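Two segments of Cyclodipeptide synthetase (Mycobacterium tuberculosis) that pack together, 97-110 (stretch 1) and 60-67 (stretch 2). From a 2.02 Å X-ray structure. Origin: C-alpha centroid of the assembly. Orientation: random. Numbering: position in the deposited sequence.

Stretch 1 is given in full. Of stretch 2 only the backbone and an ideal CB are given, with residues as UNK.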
# COMPACT_ATOMS: atom_id res chain seq x y z
N GLN A 97 8.51 -6.43 16.44
CA GLN A 97 8.29 -7.89 16.25
C GLN A 97 7.40 -8.14 14.98
O GLN A 97 7.68 -9.09 14.24
CB GLN A 97 7.57 -8.48 17.50
CG GLN A 97 7.38 -10.07 17.46
CD GLN A 97 8.73 -10.77 17.20
OE1 GLN A 97 8.96 -11.42 16.15
NE2 GLN A 97 9.67 -10.57 18.13
N ARG A 98 6.34 -7.34 14.78
CA ARG A 98 5.45 -7.56 13.63
C ARG A 98 6.24 -7.37 12.35
O ARG A 98 6.05 -8.11 11.41
CB ARG A 98 4.26 -6.61 13.62
CG ARG A 98 3.22 -6.90 12.43
CD ARG A 98 2.33 -7.95 12.94
NE ARG A 98 1.51 -7.23 13.91
CZ ARG A 98 0.89 -7.77 14.94
NH1 ARG A 98 0.96 -9.10 15.15
NH2 ARG A 98 0.18 -6.97 15.73
N LEU A 99 7.13 -6.35 12.29
CA LEU A 99 7.93 -6.11 11.08
C LEU A 99 8.88 -7.28 10.84
O LEU A 99 9.11 -7.69 9.69
CB LEU A 99 8.71 -4.80 11.18
CG LEU A 99 7.81 -3.53 11.08
CD1 LEU A 99 8.65 -2.32 11.56
CD2 LEU A 99 7.35 -3.36 9.58
N ARG A 100 9.51 -7.77 11.91
CA ARG A 100 10.35 -8.96 11.73
C ARG A 100 9.54 -10.16 11.23
O ARG A 100 10.00 -10.89 10.40
CB ARG A 100 11.01 -9.35 13.05
CG ARG A 100 12.14 -10.36 12.90
CD ARG A 100 12.82 -10.56 14.30
NE ARG A 100 13.49 -11.86 14.24
CZ ARG A 100 14.70 -12.02 13.74
NH1 ARG A 100 15.41 -10.96 13.28
NH2 ARG A 100 15.21 -13.23 13.69
N ASP A 101 8.38 -10.39 11.79
CA ASP A 101 7.58 -11.54 11.39
C ASP A 101 7.19 -11.39 9.90
O ASP A 101 7.33 -12.35 9.08
CB ASP A 101 6.35 -11.60 12.31
CG ASP A 101 6.70 -12.10 13.72
OD1 ASP A 101 7.86 -12.56 13.89
OD2 ASP A 101 5.83 -12.03 14.61
N LEU A 102 6.85 -10.16 9.51
CA LEU A 102 6.51 -9.88 8.11
C LEU A 102 7.66 -10.12 7.16
O LEU A 102 7.50 -10.62 6.02
CB LEU A 102 5.99 -8.40 7.94
CG LEU A 102 4.53 -8.20 8.35
CD1 LEU A 102 4.15 -6.65 8.55
CD2 LEU A 102 3.57 -8.82 7.30
N GLY A 103 8.84 -9.64 7.56
CA GLY A 103 10.05 -9.83 6.77
C GLY A 103 10.38 -11.34 6.64
O GLY A 103 10.77 -11.79 5.55
N LEU A 104 10.23 -12.12 7.69
CA LEU A 104 10.47 -13.59 7.59
C LEU A 104 9.41 -14.26 6.66
O LEU A 104 9.73 -15.10 5.85
CB LEU A 104 10.37 -14.22 8.98
CG LEU A 104 11.60 -13.88 9.87
CD1 LEU A 104 11.34 -14.17 11.36
CD2 LEU A 104 12.90 -14.54 9.30
N TRP A 105 8.14 -13.86 6.82
CA TRP A 105 7.03 -14.36 5.98
C TRP A 105 7.38 -14.01 4.56
O TRP A 105 7.31 -14.88 3.70
CB TRP A 105 5.69 -13.73 6.32
CG TRP A 105 4.64 -13.94 5.25
CD1 TRP A 105 3.95 -15.11 5.01
CD2 TRP A 105 4.17 -12.99 4.28
NE1 TRP A 105 3.13 -14.93 3.93
CE2 TRP A 105 3.25 -13.64 3.46
CE3 TRP A 105 4.46 -11.62 4.02
CZ2 TRP A 105 2.57 -12.99 2.42
CZ3 TRP A 105 3.82 -10.99 2.94
CH2 TRP A 105 2.89 -11.67 2.17
N GLY A 106 7.81 -12.77 4.31
CA GLY A 106 8.13 -12.31 2.94
C GLY A 106 9.27 -13.10 2.27
O GLY A 106 9.18 -13.47 1.07
N LEU A 107 10.36 -13.31 3.01
CA LEU A 107 11.47 -13.99 2.42
C LEU A 107 11.18 -15.47 2.22
O LEU A 107 11.77 -16.07 1.33
CB LEU A 107 12.72 -13.82 3.28
CG LEU A 107 13.37 -12.43 3.22
CD1 LEU A 107 14.49 -12.30 4.22
CD2 LEU A 107 13.81 -12.01 1.86
N THR A 108 10.33 -16.05 3.04
CA THR A 108 9.91 -17.43 2.83
C THR A 108 9.08 -17.57 1.53
O THR A 108 9.16 -18.62 0.87
CB THR A 108 9.15 -17.97 4.02
OG1 THR A 108 10.02 -17.81 5.15
CG2 THR A 108 8.70 -19.51 3.84
N ASN A 109 8.33 -16.52 1.14
CA ASN A 109 7.33 -16.72 0.12
C ASN A 109 7.55 -16.00 -1.18
O ASN A 109 6.88 -16.30 -2.11
CB ASN A 109 5.93 -16.51 0.69
CG ASN A 109 5.58 -17.55 1.76
OD1 ASN A 109 5.17 -18.65 1.42
ND2 ASN A 109 5.71 -17.21 3.02
N PHE A 110 8.56 -15.14 -1.30
CA PHE A 110 8.80 -14.36 -2.53
C PHE A 110 10.28 -14.28 -2.87
O PHE A 110 11.08 -14.16 -1.94
CB PHE A 110 8.23 -12.91 -2.35
CG PHE A 110 6.78 -12.89 -1.99
CD1 PHE A 110 5.84 -12.88 -2.99
CD2 PHE A 110 6.37 -12.98 -0.68
CE1 PHE A 110 4.46 -12.89 -2.68
CE2 PHE A 110 5.01 -13.06 -0.34
CZ PHE A 110 4.05 -12.99 -1.31
N UNK A 60 -2.94 -19.90 5.66
CA UNK A 60 -1.98 -19.72 6.78
C UNK A 60 -0.51 -19.97 6.38
O UNK A 60 -0.20 -21.03 5.84
CB UNK A 60 -2.35 -20.66 7.93
N UNK A 61 0.36 -18.96 6.58
CA UNK A 61 1.77 -19.03 6.18
C UNK A 61 2.61 -18.30 7.26
O UNK A 61 2.41 -17.09 7.50
CB UNK A 61 1.98 -18.41 4.80
N UNK A 62 3.56 -19.01 7.88
CA UNK A 62 4.51 -18.42 8.84
C UNK A 62 3.88 -17.39 9.76
O UNK A 62 4.38 -16.24 9.84
CB UNK A 62 5.67 -17.77 8.09
N UNK A 63 2.78 -17.75 10.39
CA UNK A 63 2.14 -16.91 11.41
C UNK A 63 1.15 -15.84 10.90
O UNK A 63 0.57 -15.09 11.71
CB UNK A 63 3.24 -16.21 12.21
N UNK A 64 0.91 -15.82 9.59
CA UNK A 64 -0.06 -14.89 8.96
C UNK A 64 -1.21 -15.59 8.22
O UNK A 64 -1.01 -16.65 7.67
CB UNK A 64 0.68 -13.98 7.97
N UNK A 65 -2.36 -14.98 8.16
CA UNK A 65 -3.36 -15.46 7.24
C UNK A 65 -3.19 -14.56 6.00
O UNK A 65 -3.16 -13.31 6.15
CB UNK A 65 -4.77 -15.41 7.83
N UNK A 66 -2.97 -15.16 4.84
CA UNK A 66 -2.81 -14.39 3.58
C UNK A 66 -4.11 -14.61 2.75
O UNK A 66 -4.45 -15.75 2.35
CB UNK A 66 -1.57 -14.83 2.80
N UNK A 67 -4.80 -13.52 2.48
CA UNK A 67 -6.05 -13.54 1.72
C UNK A 67 -5.93 -12.71 0.44
O UNK A 67 -6.13 -11.44 0.44
CB UNK A 67 -7.20 -13.02 2.58

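Stretch 2 runs as a strand into a type I' turn from position 61 to position 64 and out again as a strand, and it meets the helix of stretch 1 mainly around Trp105. At position 60 nothing of stretch 1 lies within 5.5 Å of the ideal CB, so the helix leaves the choice open; the residue is Ala60.

Position 61 is extended and its CB points toward the helix, 3.8 Å from Trp105 NE1 and 4.3 Å from Asn109 ND2. The indole nitrogen is a donor, so a side chain carrying an acceptor would suit: Gln, Glu, Asn, Asp, or a hydroxyl. The residue is Gln61. Its OE1 accepts a hydrogen bond from Trp105 NE1 at 3.0 Å, lying at the edge of the indole near the ring plane, where an N-H points. The other end of the amide meets Asn109 through a water: Gln61 NE2 donates to water 1 at 2.6 Å, and that water donates to Asn109 OD1 at 3.3 Å.

Position 62 has phi/psi of 40/51, a left-handed conformation in which Asn, Asp and Gly are most at home, though other residues can adopt it. The CB nevertheless points toward the helix, 4.2 Å from Trp105 CA and 5.1 Å from Asn109 ND2, with Thr108 OG1 at 5.2 Å. A polar chain long enough to reach the Asn109 amide, such as Glu or Gln, would fit. The residue is Glu62, whose OE1 accepts a short hydrogen bond from Asn109 ND2 at 2.7 Å. The same ND2 also donates to Trp105 O at 2.9 Å, so the amide joins the last turn of the helix to the carboxylate. Water 3 adds a second link, donating to Glu62 OE2 at 2.9 Å and to Asn109 OD1 at 2.7 Å, while water 2 joins the backbones by donating to Glu62 O and Asp101 O, both at 2.8 Å.

At position 63 phi is 86°, which by itself favours glycine; an ideal CB would lie 5.5 Å from Asp101 OD2, so the helix does not crowd it. The residue is Gly63.

Position 64 returns to extended geometry, its CB directed at the helix and 4.6 Å from Trp105 CD1. Ahead lie Leu102, Trp105 and the aliphatic part of Arg98, a surface for a large apolar side chain: Phe, Leu, Met or Tyr. The residue is Phe64, which has the largest area covered in this contact. Leu102 CD2 sits over one face of its ring, 4.1 Å from the centroid of Phe64, and the Phe64 edge is directed at the Trp105 face, with ring planes at 61°.

Position 65 points away, and the helix sets no demand; it is Leu65. Position 66 points back, its CB 4.5 Å from Trp105 CZ2, and a compact apolar residue such as Val, Ile or Ala would suit. Val66 places CG2 3.7 Å from Trp105 CZ2. Position 67 is out of reach of the helix, and is Arg67.

Stretch 2 60-67: AQEGFLVR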
# COMPACT_ATOMS: atom_id res chain seq x y z
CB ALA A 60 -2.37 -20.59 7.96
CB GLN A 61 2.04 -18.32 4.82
CG GLN A 61 1.24 -18.78 3.66
CD GLN A 61 1.77 -18.26 2.34
OE1 GLN A 61 2.02 -17.06 2.14
NE2 GLN A 61 1.89 -19.16 1.39
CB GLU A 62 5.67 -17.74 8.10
CG GLU A 62 6.55 -18.70 7.31
CD GLU A 62 5.82 -19.25 6.08
OE1 GLU A 62 5.16 -18.46 5.37
OE2 GLU A 62 5.89 -20.47 5.84
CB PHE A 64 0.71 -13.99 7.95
CG PHE A 64 1.58 -13.00 8.67
CD1 PHE A 64 2.93 -13.24 8.82
CD2 PHE A 64 1.02 -11.91 9.29
CE1 PHE A 64 3.74 -12.33 9.58
CE2 PHE A 64 1.82 -10.98 10.04
CZ PHE A 64 3.17 -11.20 10.17
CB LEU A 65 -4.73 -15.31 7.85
CG LEU A 65 -4.97 -16.08 9.19
CD1 LEU A 65 -6.30 -15.72 9.78
CD2 LEU A 65 -4.91 -17.63 9.08
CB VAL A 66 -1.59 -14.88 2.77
CG1 VAL A 66 -1.39 -14.13 1.37
CG2 VAL A 66 -0.38 -14.81 3.62
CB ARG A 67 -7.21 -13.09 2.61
CG ARG A 67 -8.58 -13.34 1.87
CD ARG A 67 -9.82 -13.06 2.74
NE ARG A 67 -9.84 -11.71 3.35
CZ ARG A 67 -10.13 -10.54 2.73
NH1 ARG A 67 -10.44 -10.48 1.42
NH2 ARG A 67 -10.17 -9.40 3.45
O HOH W 1 2.99 -19.04 -0.96
O HOH W 2 6.80 -14.87 10.15
O HOH W 3 5.05 -20.73 3.06
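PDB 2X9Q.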